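Local coordinates for putative cell adhesion protein (Bacteroides uniformis, PDB 4K4K) that is a putative component of the fimbrial tip, part of the surface filaments through which the bacterium adheres and forms biofilms, at residues L144-K149 against M216-T221; I148-T153 against A158-T163. All coordinates share one frame; numbering follows the deposited sequence.

Interaction 1: L144-K149 against M216-T221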
loop_
_atom_site.group_PDB
_atom_site.type_symbol
_atom_site.label_atom_id
_atom_site.label_comp_id
_atom_site.label_asym_id
_atom_site.label_seq_id
_atom_site.Cartn_x
_atom_site.Cartn_y
_atom_site.Cartn_z
ATOM N N LEU A 144 -3.467 -3.797 -7.915
ATOM C CA LEU A 144 -3.892 -4.457 -9.162
ATOM C C LEU A 144 -2.798 -5.435 -9.547
ATOM O O LEU A 144 -1.629 -5.047 -9.601
ATOM C CB LEU A 144 -4.162 -3.460 -10.302
ATOM C CG LEU A 144 -5.129 -2.296 -10.000
ATOM C CD1 LEU A 144 -5.307 -1.416 -11.233
ATOM C CD2 LEU A 144 -6.486 -2.795 -9.465
ATOM N N ASP A 145 -3.170 -6.701 -9.797
ATOM C CA ASP A 145 -2.236 -7.765 -10.140
ATOM C C ASP A 145 -2.759 -8.388 -11.428
ATOM O O ASP A 145 -3.817 -9.005 -11.422
ATOM C CB ASP A 145 -2.151 -8.771 -8.971
ATOM C CG ASP A 145 -1.087 -9.850 -9.123
ATOM O OD1 ASP A 145 -1.017 -10.472 -10.207
ATOM O OD2 ASP A 145 -0.397 -10.144 -8.131
ATOM N N ILE A 146 -2.057 -8.162 -12.533
ATOM C CA ILE A 146 -2.520 -8.603 -13.845
ATOM C C ILE A 146 -1.577 -9.639 -14.434
ATOM O O ILE A 146 -0.358 -9.449 -14.463
ATOM C CB ILE A 146 -2.677 -7.341 -14.753
ATOM C CG1 ILE A 146 -3.794 -6.416 -14.194
ATOM C CG2 ILE A 146 -2.907 -7.695 -16.243
ATOM C CD1 ILE A 146 -3.744 -5.012 -14.619
ATOM N N THR A 147 -2.165 -10.742 -14.931
ATOM C CA THR A 147 -1.423 -11.779 -15.626
ATOM C C THR A 147 -1.946 -11.791 -17.049
ATOM O O THR A 147 -3.161 -11.841 -17.250
ATOM C CB THR A 147 -1.589 -13.132 -14.914
ATOM O OG1 THR A 147 -1.224 -12.965 -13.551
ATOM C CG2 THR A 147 -0.736 -14.225 -15.521
ATOM N N ILE A 148 -1.049 -11.726 -18.030
ATOM C CA ILE A 148 -1.443 -11.746 -19.436
ATOM C C ILE A 148 -1.088 -13.093 -20.060
ATOM O O ILE A 148 0.011 -13.592 -19.854
ATOM C CB ILE A 148 -0.752 -10.571 -20.196
ATOM C CG1 ILE A 148 -1.187 -9.194 -19.633
ATOM C CG2 ILE A 148 -0.949 -10.652 -21.718
ATOM C CD1 ILE A 148 -0.124 -8.107 -19.877
ATOM N N LYS A 149 -2.003 -13.672 -20.850
ATOM C CA LYS A 149 -1.674 -14.874 -21.610
ATOM C C LYS A 149 -2.341 -14.820 -22.978
ATOM O O LYS A 149 -3.363 -14.163 -23.153
ATOM C CB LYS A 149 -2.038 -16.173 -20.862
ATOM C CG LYS A 149 -3.496 -16.322 -20.451
ATOM C CD LYS A 149 -3.673 -17.575 -19.604
ATOM C CE LYS A 149 -5.122 -17.884 -19.337
ATOM N NZ LYS A 149 -5.284 -19.000 -18.365
HETATM N N MSE A 216 -13.562 3.426 -16.117
HETATM C CA MSE A 216 -12.173 2.953 -16.084
HETATM C C MSE A 216 -11.971 1.802 -17.041
HETATM O O MSE A 216 -12.743 0.843 -17.043
HETATM C CB MSE A 216 -11.739 2.511 -14.689
HETATM C CG MSE A 216 -11.762 3.609 -13.664
HETATM SE SE MSE A 216 -11.405 2.833 -11.910
HETATM C CE MSE A 216 -11.560 4.511 -10.895
ATOM N N ALA A 217 -10.904 1.875 -17.807
ATOM C CA ALA A 217 -10.568 0.811 -18.731
ATOM C C ALA A 217 -9.098 0.460 -18.650
ATOM O O ALA A 217 -8.258 1.331 -18.411
ATOM C CB ALA A 217 -10.930 1.217 -20.164
ATOM N N LEU A 218 -8.787 -0.818 -18.842
ATOM C CA LEU A 218 -7.417 -1.288 -18.996
ATOM C C LEU A 218 -7.083 -1.242 -20.480
ATOM O O LEU A 218 -7.886 -1.717 -21.293
ATOM C CB LEU A 218 -7.211 -2.724 -18.469
ATOM C CG LEU A 218 -7.382 -2.995 -16.992
ATOM C CD1 LEU A 218 -7.073 -4.450 -16.693
ATOM C CD2 LEU A 218 -6.472 -2.091 -16.134
ATOM N N THR A 219 -5.920 -0.683 -20.846
ATOM C CA THR A 219 -5.481 -0.659 -22.247
ATOM C C THR A 219 -4.255 -1.548 -22.364
ATOM O O THR A 219 -3.287 -1.370 -21.623
ATOM C CB THR A 219 -5.236 0.774 -22.777
ATOM O OG1 THR A 219 -6.473 1.487 -22.708
ATOM C CG2 THR A 219 -4.724 0.800 -24.241
ATOM N N PHE A 220 -4.296 -2.502 -23.303
ATOM C CA PHE A 220 -3.181 -3.393 -23.583
ATOM C C PHE A 220 -2.644 -3.058 -24.955
ATOM O O PHE A 220 -3.367 -3.257 -25.930
ATOM C CB PHE A 220 -3.631 -4.875 -23.541
ATOM C CG PHE A 220 -4.267 -5.254 -22.231
ATOM C CD1 PHE A 220 -5.640 -5.111 -22.037
ATOM C CD2 PHE A 220 -3.491 -5.707 -21.173
ATOM C CE1 PHE A 220 -6.222 -5.418 -20.804
ATOM C CE2 PHE A 220 -4.070 -6.003 -19.941
ATOM C CZ PHE A 220 -5.430 -5.846 -19.766
ATOM N N THR A 221 -1.406 -2.538 -25.042
ATOM C CA THR A 221 -0.772 -2.204 -26.326
ATOM C C THR A 221 0.176 -3.347 -26.658
ATOM O O THR A 221 1.136 -3.562 -25.914
ATOM C CB THR A 221 -0.076 -0.834 -26.237
ATOM O OG1 THR A 221 -0.955 0.104 -25.609
ATOM C CG2 THR A 221 0.380 -0.311 -27.602
#
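I146 and L218 reach toward each other across the interior of a beta-sandwich and meet tip to tip, CD1 of I146 lying 4.0 Å from CD1 of L218. I146 divides its two branches between two partners. CG1, anti to the carbonyl carbon (chi1 -65°), carries CD1 out to the leucine, whereas the shorter branch, CG2, is anti to the backbone N and turns to the aromatic ring of F220. That methyl sits at the ring edge, near the ring plane, with CG2 of I146 4.2 Å from CE2 of F220. I148 comes to the same ring atom obliquely: its CG1 is 4.3 Å from CE2 of F220, so the single ring atom CE2 is the nearest point for both isoleucines. Contact is entirely apolar and fairly light, burying 163 Å² in all. The backbones stay well apart, the strand axes approaching to 11.4 Å and crossing at -39°, and the contact is made by side chains only. Both strands send every second residue inward, I146 and I148 from one and L218 and F220 from the other, which is the face-to-face packing of a beta-sandwich. Over 144-149, strand 132-150 is paired with strand 202-207 on one side and strand 247-256 on the other; I253 of the latter touches both I146 and F220 while I255 touches I148. Strand 217-222 runs between strands 164-177 and 228-233; W232 of the latter packs on L218, and V165 of the former on I148.

Interaction 2: I148-T153 against A158-T163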
loop_
_atom_site.group_PDB
_atom_site.type_symbol
_atom_site.label_atom_id
_atom_site.label_comp_id
_atom_site.label_asym_id
_atom_site.label_seq_id
_atom_site.Cartn_x
_atom_site.Cartn_y
_atom_site.Cartn_z
ATOM N N ILE A 148 -1.049 -11.726 -18.030
ATOM C CA ILE A 148 -1.443 -11.746 -19.436
ATOM C C ILE A 148 -1.088 -13.093 -20.060
ATOM O O ILE A 148 0.011 -13.592 -19.854
ATOM C CB ILE A 148 -0.752 -10.571 -20.196
ATOM C CG1 ILE A 148 -1.187 -9.194 -19.633
ATOM C CG2 ILE A 148 -0.949 -10.652 -21.718
ATOM C CD1 ILE A 148 -0.124 -8.107 -19.877
ATOM N N LYS A 149 -2.003 -13.672 -20.850
ATOM C CA LYS A 149 -1.674 -14.874 -21.610
ATOM C C LYS A 149 -2.341 -14.820 -22.978
ATOM O O LYS A 149 -3.363 -14.163 -23.153
ATOM C CB LYS A 149 -2.038 -16.173 -20.862
ATOM C CG LYS A 149 -3.496 -16.322 -20.451
ATOM C CD LYS A 149 -3.673 -17.575 -19.604
ATOM C CE LYS A 149 -5.122 -17.884 -19.337
ATOM N NZ LYS A 149 -5.284 -19.000 -18.365
ATOM N N ALA A 150 -1.760 -15.499 -23.941
ATOM C CA ALA A 150 -2.366 -15.565 -25.267
ATOM C C ALA A 150 -3.447 -16.636 -25.288
ATOM O O ALA A 150 -3.429 -17.528 -24.443
ATOM C CB ALA A 150 -1.305 -15.884 -26.305
ATOM N N ASP A 151 -4.348 -16.606 -26.278
ATOM C CA ASP A 151 -5.330 -17.670 -26.418
ATOM C C ASP A 151 -4.658 -19.014 -26.804
ATOM O O ASP A 151 -5.289 -20.063 -26.679
ATOM C CB ASP A 151 -6.421 -17.306 -27.451
ATOM C CG ASP A 151 -5.958 -16.873 -28.839
ATOM O OD1 ASP A 151 -4.757 -17.033 -29.148
ATOM O OD2 ASP A 151 -6.821 -16.524 -29.663
ATOM N N GLY A 152 -3.418 -18.963 -27.324
ATOM C CA GLY A 152 -2.712 -20.152 -27.812
ATOM C C GLY A 152 -3.172 -20.618 -29.183
ATOM O O GLY A 152 -2.764 -21.687 -29.663
ATOM N N THR A 153 -4.017 -19.823 -29.848
ATOM C CA THR A 153 -4.558 -20.168 -31.161
ATOM C C THR A 153 -4.212 -19.059 -32.153
ATOM O O THR A 153 -3.285 -19.220 -32.958
ATOM C CB THR A 153 -6.069 -20.457 -31.063
ATOM O OG1 THR A 153 -6.709 -19.358 -30.417
ATOM C CG2 THR A 153 -6.373 -21.738 -30.297
ATOM N N ALA A 158 4.590 -15.563 -26.945
ATOM C CA ALA A 158 5.703 -14.893 -27.622
ATOM C C ALA A 158 5.227 -13.648 -28.381
ATOM O O ALA A 158 5.908 -12.623 -28.343
ATOM C CB ALA A 158 6.394 -15.854 -28.586
ATOM N N ASP A 159 4.048 -13.717 -29.032
ATOM C CA ASP A 159 3.480 -12.583 -29.764
ATOM C C ASP A 159 3.138 -11.407 -28.847
ATOM O O ASP A 159 3.003 -10.291 -29.341
ATOM C CB ASP A 159 2.211 -12.997 -30.517
ATOM C CG ASP A 159 2.421 -14.082 -31.537
ATOM O OD1 ASP A 159 3.437 -14.020 -32.277
ATOM O OD2 ASP A 159 1.556 -14.968 -31.636
ATOM N N LEU A 160 2.963 -11.654 -27.531
ATOM C CA LEU A 160 2.602 -10.627 -26.553
ATOM C C LEU A 160 3.822 -10.046 -25.838
ATOM O O LEU A 160 3.661 -9.237 -24.922
ATOM C CB LEU A 160 1.602 -11.174 -25.520
ATOM C CG LEU A 160 0.341 -11.842 -26.103
ATOM C CD1 LEU A 160 -0.534 -12.383 -25.003
ATOM C CD2 LEU A 160 -0.443 -10.873 -26.982
ATOM N N ALA A 161 5.044 -10.421 -26.279
ATOM C CA ALA A 161 6.263 -9.876 -25.684
ATOM C C ALA A 161 6.269 -8.359 -25.850
ATOM O O ALA A 161 6.030 -7.847 -26.956
ATOM C CB ALA A 161 7.496 -10.491 -26.340
ATOM N N GLY A 162 6.472 -7.670 -24.743
ATOM C CA GLY A 162 6.525 -6.213 -24.709
ATOM C C GLY A 162 5.200 -5.512 -24.496
ATOM O O GLY A 162 5.162 -4.277 -24.536
ATOM N N THR A 163 4.091 -6.283 -24.251
ATOM C CA THR A 163 2.775 -5.679 -24.023
ATOM C C THR A 163 2.830 -4.699 -22.848
ATOM O O THR A 163 3.346 -5.038 -21.781
ATOM C CB THR A 163 1.686 -6.763 -23.804
ATOM O OG1 THR A 163 1.570 -7.538 -24.990
ATOM C CG2 THR A 163 0.320 -6.175 -23.440
#
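The end of strand 132-150 passes beside the loop that leads into strand 164-177, and the two backbones come nearest at A150 and L160, whose CA atoms are 7.1 Å apart. Residues 158-160 close a short 3-10 segment, from which A158 O accepts from A161 N, and a type II beta turn then carries the chain from L160 to T163, with G162 at a positive phi of 89°. On the other segment the strand gives way after A150 to an Asx turn, T153 N donating to OD1 of D151 from above the carboxylate plane. L160 is the side chain that bridges the gap. Its CG is anti to the carbonyl carbon (chi1 -53°), and CD1 is laid against the strand backbone, 3.5 Å from N of A150 and almost as close to the carbonyl carbon of K149. Methyls approach the same carbon from the residues before and after: CG2 of I148 is 3.7 Å from CD1 of L160, and CB of A150 is 3.8 Å from it. Farther along the loop, CG2 of T163 lies 4.1 Å from CD1 of I148, the two side chains crossing at a slant. The hydroxyl of T163 points elsewhere, OG1 donating to O of L160 at 2.7 Å; T163 N reaches that oxygen from the same face of its plane, so two donors grip it, which would steady the turn. L155, L201 and V222 also touch L160. Across the two segments the contact is thus apolar, methyl groups packed against one another and against the backbone at the end of the strand, while polar groups are met locally: A150 N, beside the leucine methyl, bonds to D157 OD1, joining strand and loop by a polar tie as well.

Interactions 1 and 2 lie 12 Å apart, centre to centre, and follow each other along strand 132-150, sharing I148 and K149. I148 takes part in both: one contact uses its CG1 against a ring of the facing strand, the other its CG2 and CD1 against the loop. They also touch directly, CG2 of T163 lying 3.7 Å from O of T221 and 4.2 Å from CB of F220. The side chains of L160 and T163 thus pack next to the apolar interior between 144-149 and 216-221, at the end of the strands. V222, just beyond 216-221, touches both L160 and T163 and so links the two contacts.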